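PDB 1G0D: protein-glutamine gamma-glutamyltransferase 2 from Pagrus major, which probably catalyses calcium-dependent cross-linking of proteins, joining peptide-bound glutamine to lysine or to other primary amines, and probably binds GTP. Local coordinates for residues Leu475-Ala480 against Ile574-Asn579; Leu509-Thr514 against Arg560-Leu565; Phe488-Glu493 against Met542-Asp547. All blocks are in the same frame, centred on the assembly; numbering follows the deposited sequence.

Overall arrangement
The three contacts lie in one beta domain of the transglutaminase. Interactions 2 and 3 are antiparallel strand pairings in two different sheets, with centres about 11 Å apart. Interaction 1 joins these sheets face to face. Its centre is about 9 Å from that of interaction 2 and about 12 Å from that of interaction 3. A578 O meets V561 N at 2.7 Å, and K478 NZ forms a salt bridge with E493 OE2 at 2.6 Å. A510 CB packs on M542 SD between interactions 2 and 3. Interaction 1 holds part of the probable GTP site. Its N579 side chain is about 8 Å from that of Y515, important for catalysis.

Interaction 1 of 3, residues Leu475-Ala480 against Ile574-Asn579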
# COMPACT_ATOMS: atom_id res chain seq x y z
N LEU A 475 -9.57 24.42 24.39
CA LEU A 475 -8.45 24.84 23.55
C LEU A 475 -8.58 24.25 22.16
O LEU A 475 -8.99 23.11 22.01
CB LEU A 475 -7.14 24.37 24.21
CG LEU A 475 -5.80 25.09 24.02
CD1 LEU A 475 -5.94 26.60 24.05
CD2 LEU A 475 -4.86 24.64 25.12
N SER A 476 -8.21 25.02 21.14
CA SER A 476 -8.29 24.55 19.76
C SER A 476 -7.36 25.36 18.87
O SER A 476 -7.16 26.53 19.13
CB SER A 476 -9.73 24.68 19.25
OG SER A 476 -10.07 26.03 18.94
N ILE A 477 -6.79 24.73 17.84
CA ILE A 477 -5.87 25.40 16.90
C ILE A 477 -6.54 25.43 15.55
O ILE A 477 -7.19 24.46 15.17
CB ILE A 477 -4.52 24.63 16.78
CG1 ILE A 477 -3.82 24.64 18.14
CG2 ILE A 477 -3.61 25.29 15.78
CD1 ILE A 477 -2.93 23.47 18.34
N LYS A 478 -6.38 26.52 14.80
CA LYS A 478 -7.03 26.61 13.50
C LYS A 478 -6.18 27.27 12.45
O LYS A 478 -5.37 28.12 12.76
CB LYS A 478 -8.33 27.40 13.62
CG LYS A 478 -8.58 28.03 14.99
CD LYS A 478 -10.07 28.14 15.29
CE LYS A 478 -10.33 29.20 16.36
NZ LYS A 478 -11.80 29.36 16.65
N HIS A 479 -6.35 26.88 11.20
CA HIS A 479 -5.56 27.47 10.15
C HIS A 479 -6.28 27.47 8.81
O HIS A 479 -7.17 26.65 8.58
CB HIS A 479 -4.22 26.73 10.03
CG HIS A 479 -4.32 25.34 9.47
ND1 HIS A 479 -3.84 24.23 10.13
CD2 HIS A 479 -4.79 24.89 8.28
CE1 HIS A 479 -3.99 23.16 9.37
NE2 HIS A 479 -4.57 23.53 8.24
N ALA A 480 -5.86 28.36 7.91
CA ALA A 480 -6.46 28.49 6.57
C ALA A 480 -5.80 27.64 5.48
O ALA A 480 -5.83 28.04 4.31
CB ALA A 480 -6.43 29.96 6.12
N ILE A 574 -4.40 21.60 30.02
CA ILE A 574 -5.10 21.20 28.79
C ILE A 574 -4.21 21.32 27.58
O ILE A 574 -3.58 22.36 27.38
CB ILE A 574 -6.33 22.09 28.49
CG1 ILE A 574 -7.43 21.90 29.52
CG2 ILE A 574 -6.92 21.73 27.15
CD1 ILE A 574 -8.70 22.64 29.15
N MET A 575 -4.20 20.30 26.73
CA MET A 575 -3.36 20.33 25.53
C MET A 575 -4.16 20.05 24.26
O MET A 575 -5.25 19.48 24.30
CB MET A 575 -2.22 19.30 25.64
CG MET A 575 -0.91 19.69 24.93
SD MET A 575 0.11 18.26 24.44
CE MET A 575 -0.90 16.88 25.14
N THR A 576 -3.61 20.48 23.13
CA THR A 576 -4.23 20.27 21.83
C THR A 576 -3.14 20.40 20.80
O THR A 576 -2.39 21.36 20.79
CB THR A 576 -5.31 21.30 21.53
OG1 THR A 576 -6.43 21.09 22.40
CG2 THR A 576 -5.78 21.13 20.12
N VAL A 577 -3.02 19.42 19.93
CA VAL A 577 -1.99 19.50 18.92
C VAL A 577 -2.59 19.54 17.54
O VAL A 577 -3.68 19.05 17.33
CB VAL A 577 -1.04 18.31 19.04
CG1 VAL A 577 0.01 18.36 17.94
CG2 VAL A 577 -0.38 18.36 20.38
N ALA A 578 -1.90 20.18 16.60
CA ALA A 578 -2.37 20.28 15.24
C ALA A 578 -1.18 20.13 14.32
O ALA A 578 -0.11 20.65 14.62
CB ALA A 578 -3.02 21.63 15.01
N ASN A 579 -1.34 19.39 13.24
CA ASN A 579 -0.25 19.23 12.29
C ASN A 579 -0.68 19.94 11.06
O ASN A 579 -1.72 19.62 10.49
CB ASN A 579 -0.00 17.78 11.96
CG ASN A 579 0.78 17.10 13.02
OD1 ASN A 579 2.01 17.04 12.94
ND2 ASN A 579 0.09 16.58 14.02
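I477 has CG1 anti to its carbonyl carbon (chi1 -63°), which puts CG2 anti to the backbone N. CG2 and CD1 both rest on the methyl of A578 from the same side, each 3.8 Å from A578 CB. CD1 also presses on the backbone, 3.3 Å from T576 O. L475 has CG anti to the backbone N (chi1 -152°). Its CD2 reaches I574 O at 3.5 Å, and its CB lies 4.0 Å from I574 CG2. L475 and I574 lie alongside each other, pointing opposite ways.

Between these pairs sits T576. Its CG2 faces I477 CD1 at 4.1 Å. Its OG1 is 2.8 Å from M575 O, above the carbonyl plane, and also bonds to D415 O. With one proton it probably shares or alternates between the two. No hydrogen bond crosses between 475-480 and 574-579. The segments meet by van der Waals packing of side chains on each other and on backbone carbonyls, and the two strand segments run 17° from parallel.

Strand 473-479 is at the border of its sheet, and strand 573-581 belongs to the opposing one. The arrangement is face-to-face packing of two sheets across the first C-terminal beta-barrel of a transglutaminase. S476 to A480, A578 and N579 belong to the probable GTP-binding site, so this packing joins two parts of that site.

Interaction 2 of 3, residues Leu509-Thr514 against Arg560-Leu565; sequences LAMAVT and RVKALL
V513 CG2 sits over the centre of one face of the R560 guanidinium, 3.6 Å from CZ. The two side chains cross obliquely. R560 has CG anti to the backbone N (chi1 -167°), and a bend at chi3 (-78°) turns NE aside from the extended chain. On the same face of the sheet, L509 CD1 touches K562 CB at 4.1 Å, and M511 CE approaches K562 CE at 4.2 Å. A510 and V561 face the other way.

Four backbone hydrogen bonds set this register. L509 and K562 exchange two, with K562 N to L509 O at 3.1 Å. M511 and R560 exchange the other two. M511 N to R560 O is nearly straight, with 175° at the hydrogen. R560 N to M511 O is shorter, 2.9 Å, but more bent.

Further out, polar partners fix the guanidinium. NE bonds to N579 OD1, NH1 to S517 OG and N330 OD1, and NH2 forms a salt bridge with D326 OD2. K562 NZ pairs with the same oxygen, which would probably offset only part of the two charges. An alanine in place of R560 would probably leave D326 with one salt bridge fewer, N579, S517 and N330 without this partner, and a gap beneath V513.

N579 belongs to the probable GTP site, so R560 probably helps to position it. The antiparallel pair lies in a mixed sheet that continues through 573-581 to strands 409-414, 397-403 and 307-312. R560 thus links it to D326 and N330, close in sequence to active-site H332.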
# COMPACT_ATOMS: atom_id res chain seq x y z
N LEU A 509 3.75 26.46 20.87
CA LEU A 509 5.00 26.20 20.16
C LEU A 509 4.69 25.76 18.76
O LEU A 509 3.65 25.19 18.50
CB LEU A 509 5.81 25.05 20.76
CG LEU A 509 5.97 24.59 22.20
CD1 LEU A 509 4.65 24.18 22.85
CD2 LEU A 509 6.96 23.40 22.15
N ALA A 510 5.62 25.97 17.86
CA ALA A 510 5.43 25.56 16.50
C ALA A 510 6.79 25.01 16.09
O ALA A 510 7.79 25.74 16.08
CB ALA A 510 5.04 26.75 15.67
N MET A 511 6.83 23.71 15.79
CA MET A 511 8.08 23.06 15.41
C MET A 511 7.84 22.27 14.15
O MET A 511 6.74 21.78 13.95
CB MET A 511 8.50 22.08 16.49
CG MET A 511 7.78 20.76 16.37
SD MET A 511 7.51 19.95 17.95
CE MET A 511 6.86 21.37 18.87
N ALA A 512 8.86 22.13 13.31
CA ALA A 512 8.72 21.35 12.08
C ALA A 512 8.69 19.88 12.49
O ALA A 512 9.19 19.51 13.57
CB ALA A 512 9.87 21.62 11.15
N VAL A 513 8.10 19.04 11.65
CA VAL A 513 7.94 17.61 11.95
C VAL A 513 7.96 16.74 10.67
O VAL A 513 7.92 17.27 9.53
CB VAL A 513 6.60 17.44 12.68
CG1 VAL A 513 5.63 16.71 11.82
CG2 VAL A 513 6.78 16.76 14.01
N THR A 514 8.06 15.42 10.85
CA THR A 514 8.02 14.50 9.70
C THR A 514 6.74 13.70 9.90
O THR A 514 6.22 13.63 11.02
CB THR A 514 9.18 13.49 9.63
OG1 THR A 514 9.10 12.58 10.74
CG2 THR A 514 10.50 14.19 9.64
N ARG A 560 4.05 20.99 13.27
CA ARG A 560 3.20 20.57 14.37
C ARG A 560 3.04 21.72 15.37
O ARG A 560 4.02 22.15 15.96
CB ARG A 560 3.84 19.38 15.07
CG ARG A 560 2.94 18.64 16.04
CD ARG A 560 3.60 17.33 16.40
NE ARG A 560 3.45 16.33 15.35
CZ ARG A 560 3.89 15.08 15.44
NH1 ARG A 560 3.71 14.23 14.43
NH2 ARG A 560 4.53 14.67 16.53
N VAL A 561 1.83 22.23 15.54
CA VAL A 561 1.58 23.30 16.49
C VAL A 561 0.96 22.69 17.73
O VAL A 561 0.10 21.81 17.62
CB VAL A 561 0.60 24.33 15.91
CG1 VAL A 561 0.31 25.42 16.94
CG2 VAL A 561 1.18 24.91 14.64
N LYS A 562 1.41 23.11 18.91
CA LYS A 562 0.89 22.60 20.19
C LYS A 562 0.48 23.74 21.11
O LYS A 562 1.06 24.81 21.08
CB LYS A 562 1.93 21.75 20.91
CG LYS A 562 2.47 20.63 20.06
CD LYS A 562 3.44 19.78 20.87
CE LYS A 562 3.94 18.58 20.10
NZ LYS A 562 4.57 17.62 21.03
N ALA A 563 -0.52 23.53 21.93
CA ALA A 563 -0.91 24.61 22.81
C ALA A 563 -1.19 23.97 24.14
O ALA A 563 -1.79 22.90 24.20
CB ALA A 563 -2.14 25.32 22.28
N LEU A 564 -0.72 24.60 25.20
CA LEU A 564 -0.93 24.10 26.56
C LEU A 564 -1.70 25.21 27.24
O LEU A 564 -1.43 26.39 27.03
CB LEU A 564 0.41 23.92 27.27
CG LEU A 564 0.67 22.79 28.25
CD1 LEU A 564 0.66 23.34 29.64
CD2 LEU A 564 -0.34 21.68 28.07
N LEU A 565 -2.68 24.86 28.05
CA LEU A 565 -3.45 25.87 28.73
C LEU A 565 -3.44 25.43 30.16
O LEU A 565 -4.21 24.56 30.51
CB LEU A 565 -4.89 25.86 28.24
CG LEU A 565 -5.76 27.11 28.08
CD1 LEU A 565 -6.85 27.09 29.12
CD2 LEU A 565 -4.93 28.34 28.20

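Interaction 3 of 3, residues Phe488-Glu493 against Met542-Asp547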
# COMPACT_ATOMS: atom_id res chain seq x y z
N PHE A 488 2.17 32.75 7.41
CA PHE A 488 0.74 32.70 7.70
C PHE A 488 0.45 32.76 9.18
O PHE A 488 1.34 32.65 9.99
CB PHE A 488 0.14 31.40 7.14
CG PHE A 488 0.87 30.15 7.60
CD1 PHE A 488 1.95 29.64 6.87
CD2 PHE A 488 0.52 29.52 8.79
CE1 PHE A 488 2.67 28.52 7.33
CE2 PHE A 488 1.23 28.41 9.25
CZ PHE A 488 2.30 27.91 8.52
N ASP A 489 -0.81 32.88 9.51
CA ASP A 489 -1.19 32.91 10.90
C ASP A 489 -1.94 31.64 11.23
O ASP A 489 -2.59 31.06 10.35
CB ASP A 489 -2.11 34.09 11.20
CG ASP A 489 -1.60 35.40 10.65
OD1 ASP A 489 -2.44 36.28 10.37
OD2 ASP A 489 -0.36 35.56 10.51
N VAL A 490 -1.81 31.22 12.48
CA VAL A 490 -2.50 30.05 13.02
C VAL A 490 -3.16 30.56 14.29
O VAL A 490 -2.47 31.08 15.16
CB VAL A 490 -1.50 28.93 13.46
CG1 VAL A 490 -2.24 27.85 14.19
CG2 VAL A 490 -0.77 28.35 12.26
N ILE A 491 -4.47 30.43 14.42
CA ILE A 491 -5.08 30.89 15.66
C ILE A 491 -5.20 29.77 16.68
O ILE A 491 -5.47 28.62 16.33
CB ILE A 491 -6.47 31.46 15.42
CG1 ILE A 491 -6.38 32.60 14.46
CG2 ILE A 491 -7.06 31.96 16.71
CD1 ILE A 491 -6.68 32.14 13.11
N VAL A 492 -4.97 30.13 17.94
CA VAL A 492 -5.08 29.23 19.06
C VAL A 492 -6.21 29.88 19.86
O VAL A 492 -6.02 30.96 20.41
CB VAL A 492 -3.77 29.19 19.91
CG1 VAL A 492 -3.96 28.33 21.15
CG2 VAL A 492 -2.64 28.63 19.08
N GLU A 493 -7.38 29.25 19.90
CA GLU A 493 -8.49 29.83 20.61
C GLU A 493 -8.85 29.07 21.86
O GLU A 493 -9.01 27.86 21.84
CB GLU A 493 -9.68 29.91 19.68
CG GLU A 493 -10.99 30.16 20.40
CD GLU A 493 -12.17 30.33 19.46
OE1 GLU A 493 -12.52 31.49 19.14
OE2 GLU A 493 -12.74 29.29 19.03
N MET A 542 -0.30 33.12 16.01
CA MET A 542 1.10 32.82 15.92
C MET A 542 1.41 32.93 14.45
O MET A 542 0.84 32.22 13.65
CB MET A 542 1.37 31.41 16.41
CG MET A 542 2.81 30.93 16.24
SD MET A 542 3.08 29.37 17.14
CE MET A 542 1.42 29.10 17.86
N ARG A 543 2.31 33.83 14.09
CA ARG A 543 2.64 33.97 12.69
C ARG A 543 3.89 33.25 12.33
O ARG A 543 4.97 33.60 12.81
CB ARG A 543 2.78 35.43 12.31
CG ARG A 543 3.15 35.64 10.85
CD ARG A 543 2.65 36.99 10.35
NE ARG A 543 2.90 37.15 8.93
CZ ARG A 543 1.99 36.95 7.98
NH1 ARG A 543 0.75 36.58 8.30
NH2 ARG A 543 2.31 37.14 6.70
N LEU A 544 3.74 32.23 11.49
CA LEU A 544 4.86 31.44 11.01
C LEU A 544 5.28 32.07 9.67
O LEU A 544 4.42 32.48 8.90
CB LEU A 544 4.41 29.99 10.83
CG LEU A 544 4.37 29.07 12.06
CD1 LEU A 544 5.60 29.24 12.91
CD2 LEU A 544 3.16 29.39 12.85
N HIS A 545 6.60 32.15 9.43
CA HIS A 545 7.16 32.76 8.21
C HIS A 545 8.01 31.84 7.38
O HIS A 545 8.76 31.03 7.91
CB HIS A 545 8.03 33.96 8.55
CG HIS A 545 7.32 35.01 9.34
ND1 HIS A 545 7.23 34.96 10.72
CD2 HIS A 545 6.69 36.14 8.96
CE1 HIS A 545 6.57 36.02 11.14
NE2 HIS A 545 6.23 36.75 10.10
N TYR A 546 7.95 32.01 6.07
CA TYR A 546 8.68 31.16 5.19
C TYR A 546 10.14 31.04 5.49
O TYR A 546 10.63 29.93 5.69
CB TYR A 546 8.51 31.60 3.75
CG TYR A 546 9.29 30.72 2.81
CD1 TYR A 546 9.01 29.36 2.70
CD2 TYR A 546 10.31 31.25 2.03
CE1 TYR A 546 9.72 28.55 1.83
CE2 TYR A 546 11.04 30.43 1.14
CZ TYR A 546 10.74 29.08 1.06
OH TYR A 546 11.46 28.27 0.22
N ASP A 547 10.86 32.15 5.52
CA ASP A 547 12.31 32.12 5.73
C ASP A 547 12.71 31.51 7.06
O ASP A 547 13.88 31.21 7.28
CB ASP A 547 12.90 33.51 5.60
CG ASP A 547 11.88 34.60 5.85
OD1 ASP A 547 11.93 35.23 6.93
OD2 ASP A 547 11.03 34.80 4.96
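L544 CB lies over one face of the F488 ring, a CH-pi contact. CB is 3.8 Å from F488 CZ and offset toward the rim. F488 has CG between its backbone N and carbonyl carbon (chi1 53°), which swings CG toward the L544 side. V490 CG2 lies at the ring's edge, in its plane, and also touches L544 CD2 at 4.1 Å. V492 CG2 meets M542 CE farther along the same face.

On the other face, D489 and R543 form a salt bridge, 2.7 Å from NH1 to OD2. The two flat groups are turned 67° apart. NH1 meets OD2 from above the carboxylate plane, while OD2 lies near the guanidinium plane. The R543 chain is extended from CG to NE, and its CD passes 3.3 Å from the same OD2.

Backbone bonds exchanged by F488 with L544 and by V490 with M542 set the antiparallel register. F488 N to L544 O is the shortest of them, at 2.7 Å.

Strand 473-479 flanks 488-496 on its other side. M508 and A510 of strand 502-513 cover M542 from the opposing sheet. Beyond L544 the chain turns at H545, the N-cap position, into helix 546-549, where Y546 N bonds to D487 OD1.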